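Local coordinates for autoinducer 2-binding protein LsrB (Clostridium saccharobutylicum DSM 13864, PDB 6DSP) that binds the quorum-sensing signal autoinducer-2 as a receptor of the LsrB family, holding it in the pocket of a periplasmic-type solute-binding fold, at residues S292-D297 with S322-G327; G125-L130 with S313-K318; Q202-G207 with Q231-Q236. One frame throughout, in Å; residues are numbered along the deposited sequence.

The three contacts of this receptor differ in burial and in chemistry. Contacts 1 and 2 both use the loop between strands 305-311 and 327-330, and their centres lie about 17 Å apart. Contact 1, partly buried, joins loop to loop by one backbone hydrogen bond, a bridging water and a valine. Contact 2, a surface contact, sets the start of helix 127-144 against the same loop through carbon and carbonyl packing. Contact 3 is buried and belongs to the other lobe, its centre about 42 Å from that of contact 1; there two helices meet at a glycine, with a glutamine amide bonded to its carbonyl.

Contact 1 (S292-D297 with S322-G327); sequences SVKVGD and SDTSSG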
loop_
_atom_site.group_PDB
_atom_site.type_symbol
_atom_site.label_atom_id
_atom_site.label_comp_id
_atom_site.label_asym_id
_atom_site.label_seq_id
_atom_site.Cartn_x
_atom_site.Cartn_y
_atom_site.Cartn_z
ATOM N N SER A 292 6.296 -12.613 -23.744
ATOM C CA SER A 292 5.526 -11.407 -23.944
ATOM C C SER A 292 4.302 -11.465 -23.051
ATOM O O SER A 292 3.723 -12.530 -22.821
ATOM C CB SER A 292 5.084 -11.297 -25.395
ATOM O OG SER A 292 3.993 -12.175 -25.639
ATOM N N VAL A 293 3.916 -10.318 -22.532
ATOM C CA VAL A 293 2.739 -10.215 -21.693
ATOM C C VAL A 293 1.884 -9.082 -22.235
ATOM O O VAL A 293 2.382 -7.967 -22.432
ATOM C CB VAL A 293 3.142 -9.921 -20.237
ATOM C CG1 VAL A 293 1.912 -9.599 -19.428
ATOM C CG2 VAL A 293 3.876 -11.122 -19.640
ATOM N N LYS A 294 0.603 -9.363 -22.484
ATOM C CA LYS A 294 -0.340 -8.349 -22.944
ATOM C C LYS A 294 -1.623 -8.407 -22.135
ATOM O O LYS A 294 -1.963 -9.431 -21.554
ATOM C CB LYS A 294 -0.668 -8.522 -24.431
ATOM C CG LYS A 294 0.537 -8.192 -25.286
ATOM C CD LYS A 294 0.221 -8.317 -26.762
ATOM C CE LYS A 294 1.416 -7.855 -27.589
ATOM N NZ LYS A 294 2.667 -8.482 -27.157
ATOM N N VAL A 295 -2.325 -7.270 -22.105
ATOM C CA VAL A 295 -3.637 -7.213 -21.478
ATOM C C VAL A 295 -4.513 -8.318 -22.043
ATOM O O VAL A 295 -4.574 -8.532 -23.263
ATOM C CB VAL A 295 -4.262 -5.818 -21.669
ATOM C CG1 VAL A 295 -5.723 -5.801 -21.172
ATOM C CG2 VAL A 295 -3.446 -4.766 -20.932
ATOM N N GLY A 296 -5.188 -9.030 -21.143
ATOM C CA GLY A 296 -6.025 -10.155 -21.491
ATOM C C GLY A 296 -5.360 -11.504 -21.315
ATOM O O GLY A 296 -6.067 -12.520 -21.273
ATOM N N ASP A 297 -4.025 -11.544 -21.200
ATOM C CA ASP A 297 -3.329 -12.811 -21.018
ATOM C C ASP A 297 -3.661 -13.399 -19.651
ATOM O O ASP A 297 -3.794 -12.674 -18.661
ATOM C CB ASP A 297 -1.805 -12.625 -21.113
ATOM C CG ASP A 297 -1.309 -12.409 -22.543
ATOM O OD1 ASP A 297 -2.119 -12.510 -23.490
ATOM O OD2 ASP A 297 -0.087 -12.159 -22.700
ATOM N N SER A 322 -4.375 2.367 -24.520
ATOM C CA SER A 322 -3.973 2.133 -25.905
ATOM C C SER A 322 -2.875 1.086 -26.050
ATOM O O SER A 322 -2.894 0.312 -27.004
ATOM C CB SER A 322 -3.528 3.444 -26.566
ATOM O OG SER A 322 -4.576 4.377 -26.618
ATOM N N ASP A 323 -1.920 1.030 -25.117
ATOM C CA ASP A 323 -0.782 0.109 -25.216
ATOM C C ASP A 323 -1.110 -1.177 -24.455
ATOM O O ASP A 323 -1.105 -1.200 -23.223
ATOM C CB ASP A 323 0.467 0.780 -24.651
ATOM C CG ASP A 323 1.692 -0.102 -24.697
ATOM O OD1 ASP A 323 1.648 -1.253 -25.183
ATOM O OD2 ASP A 323 2.743 0.401 -24.246
ATOM N N THR A 324 -1.389 -2.252 -25.181
ATOM C CA THR A 324 -1.764 -3.472 -24.486
ATOM C C THR A 324 -0.576 -4.211 -23.888
ATOM O O THR A 324 -0.786 -5.250 -23.268
ATOM C CB THR A 324 -2.568 -4.418 -25.371
ATOM O OG1 THR A 324 -1.733 -4.779 -26.456
ATOM C CG2 THR A 324 -3.858 -3.767 -25.886
ATOM N N SER A 325 0.656 -3.706 -24.030
ATOM C CA SER A 325 1.789 -4.286 -23.320
ATOM C C SER A 325 1.942 -3.705 -21.923
ATOM O O SER A 325 2.894 -4.059 -21.211
ATOM C CB SER A 325 3.087 -4.070 -24.084
ATOM O OG SER A 325 3.488 -2.708 -24.092
ATOM N N SER A 326 1.024 -2.842 -21.504
ATOM C CA SER A 326 1.090 -2.189 -20.200
ATOM C C SER A 326 -0.206 -2.528 -19.475
ATOM O O SER A 326 -1.284 -2.244 -20.002
ATOM C CB SER A 326 1.236 -0.679 -20.403
ATOM O OG SER A 326 1.166 -0.010 -19.152
ATOM N N GLY A 327 -0.123 -3.130 -18.295
ATOM C CA GLY A 327 -1.333 -3.556 -17.621
ATOM C C GLY A 327 -1.123 -3.870 -16.155
ATOM O O GLY A 327 -0.039 -3.658 -15.597
HETATM O O HOH W 1 3.952 -6.464 -20.737
#
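V295 meets T324 through its backbone N-H and side chain, and S326 O through one methyl. The N-H bonds to T324 O, 2.8 Å from V295 N and in the plane of that carbonyl, at an N-H...O angle of 162°. V295 CB lies 3.9 Å from the same T324 O. At the next step the branches part: CG2, the one anti to the carbonyl carbon and beside the backbone N, makes the contact, with V295 CG2 3.4 Å from S326 O and 3.6 Å from T324 O. V295 CG2 also lies 4.1 Å from G327 CA, where the glycine presents only hydrogens. One residue earlier, K294 CA makes a CA-H...O contact with the same T324 O (3.1 Å), so one carbonyl serves two neighbouring residues.

Two beta turns present these groups: a type II turn from K294 to D297, with G296 at positive phi, and a type I turn from D323 to S326. They lead into strands 298-301 and 327-330, which flank strand 305-311 in the large mixed sheet. D323 OD1 shapes the second turn as an Asx turn, taking S325 N at 2.9 Å and S325 OG from the same face of its carboxylate; K119 NZ is a further partner of S325 OG. A water gives a hydrogen to V293 O at 2.8 Å and another to S325 O, bridging the loops beyond the direct bond.

Contact 2 (G125-L130 with S313-K318); sequences GTPEQL and SVLDPK
T126 and P127 meet V314 and L315 in a small surface contact made by van der Waals packing, where the start of helix 127-144 abuts the loop that follows strand 305-311. The methyl group of T126 takes the first share: CG2 is anti to the carbonyl carbon, and T126 CG2 lies 3.5 Å from V314 O. The proline ring comes next to it, with P127 CG 3.4 Å from L315 O and P127 CD passing near L315 CA. L315 answers with one branch of its isobutyl group. L315 CD2 lies 3.6 Å from G125 O and also rests against T126 CA. The apolar pair L315 CD2 and P127 CD is 4.3 Å apart.

The helix start is a capping box. T126 is the N-cap, and its OG1, placed between backbone N and carbonyl carbon (chi1 68°), accepts from Q129 N at 3.1 Å; in return T126 N donates to Q129 OE1 at 3.0 Å, in the plane of the amide and on a lone pair. The OG1 bond restrains chi1 of T126, and with it the position of CG2 against V314 O; the return bond holds the Q129 amide. As expected for this fold, the chain here leaves strand 120-123 of one lobe and enters the other: P127 also touches S170, W171 and E174 of helix 166-182, and W171 lines the autoinducer pocket. On the loop side, L315 packs on M121 and S123 of strand 120-123, and both V314 and L315 pack on V328 and L330 of strand 327-330.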
loop_
_atom_site.group_PDB
_atom_site.type_symbol
_atom_site.label_atom_id
_atom_site.label_comp_id
_atom_site.label_asym_id
_atom_site.label_seq_id
_atom_site.Cartn_x
_atom_site.Cartn_y
_atom_site.Cartn_z
ATOM N N GLY A 125 -5.487 -3.887 -5.051
ATOM C CA GLY A 125 -6.911 -3.699 -5.288
ATOM C C GLY A 125 -7.174 -2.401 -6.007
ATOM O O GLY A 125 -6.289 -1.557 -6.175
ATOM N N THR A 126 -8.426 -2.250 -6.463
ATOM C CA THR A 126 -8.774 -0.989 -7.100
ATOM C C THR A 126 -8.925 0.089 -6.032
ATOM O O THR A 126 -9.209 -0.206 -4.856
ATOM C CB THR A 126 -10.075 -1.115 -7.885
ATOM O OG1 THR A 126 -11.145 -1.292 -6.947
ATOM C CG2 THR A 126 -10.030 -2.307 -8.871
ATOM N N PRO A 127 -8.787 1.360 -6.420
ATOM C CA PRO A 127 -8.923 2.412 -5.409
ATOM C C PRO A 127 -10.334 2.523 -4.866
ATOM O O PRO A 127 -10.515 2.896 -3.710
ATOM C CB PRO A 127 -8.437 3.689 -6.117
ATOM C CG PRO A 127 -8.479 3.389 -7.548
ATOM C CD PRO A 127 -8.326 1.880 -7.713
ATOM N N GLU A 128 -11.339 2.178 -5.663
ATOM C CA GLU A 128 -12.695 2.136 -5.124
ATOM C C GLU A 128 -12.822 1.054 -4.055
ATOM O O GLU A 128 -13.391 1.299 -2.979
ATOM C CB GLU A 128 -13.715 1.946 -6.263
ATOM C CG GLU A 128 -15.149 2.125 -5.785
ATOM C CD GLU A 128 -16.162 2.081 -6.921
ATOM O OE1 GLU A 128 -15.745 2.290 -8.092
ATOM O OE2 GLU A 128 -17.374 1.845 -6.642
ATOM N N GLN A 129 -12.293 -0.150 -4.334
ATOM C CA GLN A 129 -12.351 -1.242 -3.358
ATOM C C GLN A 129 -11.657 -0.834 -2.068
ATOM O O GLN A 129 -12.164 -1.065 -0.960
ATOM C CB GLN A 129 -11.604 -2.486 -3.890
ATOM C CG GLN A 129 -12.312 -3.369 -4.881
ATOM C CD GLN A 129 -11.420 -4.555 -5.226
ATOM O OE1 GLN A 129 -10.202 -4.409 -5.508
ATOM N NE2 GLN A 129 -12.001 -5.737 -5.185
ATOM N N LEU A 130 -10.449 -0.280 -2.191
ATOM C CA LEU A 130 -9.634 -0.040 -1.007
ATOM C C LEU A 130 -10.118 1.191 -0.251
ATOM O O LEU A 130 -10.183 1.170 0.986
ATOM C CB LEU A 130 -8.152 0.065 -1.400
ATOM C CG LEU A 130 -7.574 -1.276 -1.866
ATOM C CD1 LEU A 130 -6.313 -1.101 -2.688
ATOM C CD2 LEU A 130 -7.309 -2.178 -0.654
ATOM N N SER A 313 -6.678 1.056 -16.805
ATOM C CA SER A 313 -7.798 1.808 -16.276
ATOM C C SER A 313 -8.536 1.090 -15.139
ATOM O O SER A 313 -9.373 1.736 -14.497
ATOM C CB SER A 313 -8.762 2.158 -17.406
ATOM O OG SER A 313 -9.207 0.996 -18.071
ATOM N N VAL A 314 -8.216 -0.174 -14.811
ATOM C CA VAL A 314 -8.784 -0.737 -13.579
ATOM C C VAL A 314 -8.332 0.018 -12.340
ATOM O O VAL A 314 -9.009 -0.033 -11.304
ATOM C CB VAL A 314 -8.534 -2.261 -13.441
ATOM C CG1 VAL A 314 -9.059 -3.026 -14.637
ATOM C CG2 VAL A 314 -7.057 -2.607 -13.127
ATOM N N LEU A 315 -7.185 0.701 -12.399
ATOM C CA LEU A 315 -6.717 1.488 -11.263
ATOM C C LEU A 315 -7.016 2.985 -11.386
ATOM O O LEU A 315 -6.770 3.728 -10.423
ATOM C CB LEU A 315 -5.208 1.283 -11.054
ATOM C CG LEU A 315 -4.747 -0.154 -10.734
ATOM C CD1 LEU A 315 -3.247 -0.161 -10.466
ATOM C CD2 LEU A 315 -5.483 -0.741 -9.553
ATOM N N ASP A 316 -7.505 3.448 -12.525
ATOM C CA ASP A 316 -7.754 4.870 -12.764
ATOM C C ASP A 316 -8.568 4.933 -14.045
ATOM O O ASP A 316 -8.032 4.651 -15.099
ATOM C CB ASP A 316 -6.428 5.633 -12.955
ATOM C CG ASP A 316 -6.643 7.132 -13.197
ATOM O OD1 ASP A 316 -7.798 7.546 -13.452
ATOM O OD2 ASP A 316 -5.668 7.905 -13.097
ATOM N N PRO A 317 -9.847 5.296 -13.991
ATOM C CA PRO A 317 -10.656 5.273 -15.208
ATOM C C PRO A 317 -10.145 6.218 -16.277
ATOM O O PRO A 317 -10.511 6.044 -17.440
ATOM C CB PRO A 317 -12.047 5.683 -14.712
ATOM C CG PRO A 317 -11.995 5.693 -13.272
ATOM C CD PRO A 317 -10.604 5.683 -12.789
ATOM N N LYS A 318 -9.350 7.228 -15.915
ATOM C CA LYS A 318 -8.786 8.144 -16.894
ATOM C C LYS A 318 -7.535 7.592 -17.578
ATOM O O LYS A 318 -7.005 8.266 -18.465
ATOM C CB LYS A 318 -8.400 9.483 -16.232
ATOM C CG LYS A 318 -9.434 10.139 -15.316
ATOM C CD LYS A 318 -10.615 10.694 -16.050
ATOM C CE LYS A 318 -11.621 11.408 -15.118
ATOM N NZ LYS A 318 -12.550 10.493 -14.349
#

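Contact 3 (Q202-G207 with Q231-Q236); sequences QAISVG and QAQAAQ
Two successive beta-alpha-beta crossovers of the lobe built on the four-stranded parallel sheet bring helices 200-213 and 227-237 together, with G207 pressed against A234 and Q231. The axes of the short segments approach to 7.5 Å at a crossing angle of -53°. The close fit depends on G207 having no side chain: A234 CB lies 3.4 Å from G207 C and 3.6 Å from I204 O. Q231 covers the other part of the glycine. Its chain starts with CG anti to the backbone N and bends at chi2 (64°), which puts Q231 CD 3.6 Å from G207 CA. Q231 NE2 donates to G207 O at 3.1 Å; the donor sits above the carbonyl plane, while the acceptor lies near the plane of the glutamine amide. Q231 OE1 is bonded to H159 ND1, so both ends of this buried amide are used. Next to this, I204 and Q233 lie side by side in the same direction, I204 CD1 being 3.9 Å from Q233 CG, and Q233 OE1 bonds to Y259 OH. Q231 also touches I210 and L211 of helix 200-213, and packs on I220 and C222 of strand 219-222 and on I247 of strand 246-249.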
loop_
_atom_site.group_PDB
_atom_site.type_symbol
_atom_site.label_atom_id
_atom_site.label_comp_id
_atom_site.label_asym_id
_atom_site.label_seq_id
_atom_site.Cartn_x
_atom_site.Cartn_y
_atom_site.Cartn_z
ATOM N N GLN A 202 8.006 10.106 13.383
ATOM C CA GLN A 202 7.139 11.216 13.005
ATOM C C GLN A 202 5.673 10.805 12.988
ATOM O O GLN A 202 4.792 11.639 13.256
ATOM C CB GLN A 202 7.554 11.804 11.639
ATOM C CG GLN A 202 6.744 13.080 11.441
ATOM C CD GLN A 202 7.116 13.957 10.301
ATOM O OE1 GLN A 202 7.494 13.476 9.235
ATOM N NE2 GLN A 202 6.977 15.286 10.506
ATOM N N ALA A 203 5.376 9.554 12.664
ATOM C CA ALA A 203 3.972 9.131 12.658
ATOM C C ALA A 203 3.384 9.184 14.055
ATOM O O ALA A 203 2.198 9.492 14.208
ATOM C CB ALA A 203 3.880 7.723 12.104
ATOM N N ILE A 204 4.191 8.907 15.082
ATOM C CA ILE A 204 3.718 9.076 16.450
ATOM C C ILE A 204 3.467 10.544 16.740
ATOM O O ILE A 204 2.431 10.910 17.315
ATOM C CB ILE A 204 4.720 8.495 17.464
ATOM C CG1 ILE A 204 4.969 7.021 17.162
ATOM C CG2 ILE A 204 4.244 8.724 18.898
ATOM C CD1 ILE A 204 6.180 6.444 17.921
ATOM N N SER A 205 4.429 11.404 16.388
ATOM C CA SER A 205 4.307 12.829 16.684
ATOM C C SER A 205 3.117 13.453 15.950
ATOM O O SER A 205 2.337 14.220 16.529
ATOM C CB SER A 205 5.592 13.532 16.273
ATOM O OG SER A 205 5.492 14.898 16.634
ATOM N N VAL A 206 2.971 13.152 14.665
ATOM C CA VAL A 206 1.795 13.601 13.918
ATOM C C VAL A 206 0.511 13.026 14.512
ATOM O O VAL A 206 -0.490 13.746 14.641
ATOM C CB VAL A 206 1.961 13.259 12.424
ATOM C CG1 VAL A 206 0.644 13.475 11.656
ATOM C CG2 VAL A 206 3.056 14.095 11.826
ATOM N N GLY A 207 0.511 11.739 14.893
ATOM C CA GLY A 207 -0.676 11.179 15.537
ATOM C C GLY A 207 -1.065 11.947 16.778
ATOM O O GLY A 207 -2.258 12.172 17.042
ATOM N N GLN A 231 -0.228 6.170 14.801
ATOM C CA GLN A 231 -1.445 6.753 15.354
ATOM C C GLN A 231 -1.928 5.958 16.559
ATOM O O GLN A 231 -2.413 6.533 17.536
ATOM C CB GLN A 231 -2.516 6.754 14.279
ATOM C CG GLN A 231 -3.768 7.548 14.707
ATOM C CD GLN A 231 -3.426 9.007 14.892
ATOM O OE1 GLN A 231 -3.127 9.698 13.909
ATOM N NE2 GLN A 231 -3.506 9.506 16.137
ATOM N N ALA A 232 -1.822 4.628 16.496
ATOM C CA ALA A 232 -2.183 3.821 17.656
ATOM C C ALA A 232 -1.279 4.155 18.841
ATOM O O ALA A 232 -1.747 4.327 19.983
ATOM C CB ALA A 232 -2.107 2.342 17.323
ATOM N N GLN A 233 0.027 4.288 18.592
ATOM C CA GLN A 233 0.937 4.655 19.680
ATOM C C GLN A 233 0.589 6.031 20.249
ATOM O O GLN A 233 0.608 6.244 21.469
ATOM C CB GLN A 233 2.371 4.647 19.148
ATOM C CG GLN A 233 3.376 4.962 20.238
ATOM C CD GLN A 233 3.478 3.857 21.275
ATOM O OE1 GLN A 233 3.503 2.661 20.912
ATOM N NE2 GLN A 233 3.543 4.228 22.552
ATOM N N ALA A 234 0.233 6.978 19.369
ATOM C CA ALA A 234 -0.159 8.299 19.842
ATOM C C ALA A 234 -1.383 8.223 20.748
ATOM O O ALA A 234 -1.450 8.899 21.784
ATOM C CB ALA A 234 -0.456 9.212 18.656
ATOM N N ALA A 235 -2.365 7.403 20.368
ATOM C CA ALA A 235 -3.556 7.244 21.185
ATOM C C ALA A 235 -3.186 6.651 22.530
ATOM O O ALA A 235 -3.635 7.128 23.579
ATOM C CB ALA A 235 -4.557 6.369 20.437
ATOM N N GLN A 236 -2.361 5.608 22.523
ATOM C CA GLN A 236 -1.933 5.006 23.779
ATOM C C GLN A 236 -1.158 6.009 24.644
ATOM O O GLN A 236 -1.370 6.089 25.865
ATOM C CB GLN A 236 -1.099 3.774 23.456
ATOM C CG GLN A 236 -0.781 2.970 24.673
ATOM C CD GLN A 236 0.085 1.811 24.293
ATOM O OE1 GLN A 236 -0.399 0.852 23.744
ATOM N NE2 GLN A 236 1.388 1.929 24.514
#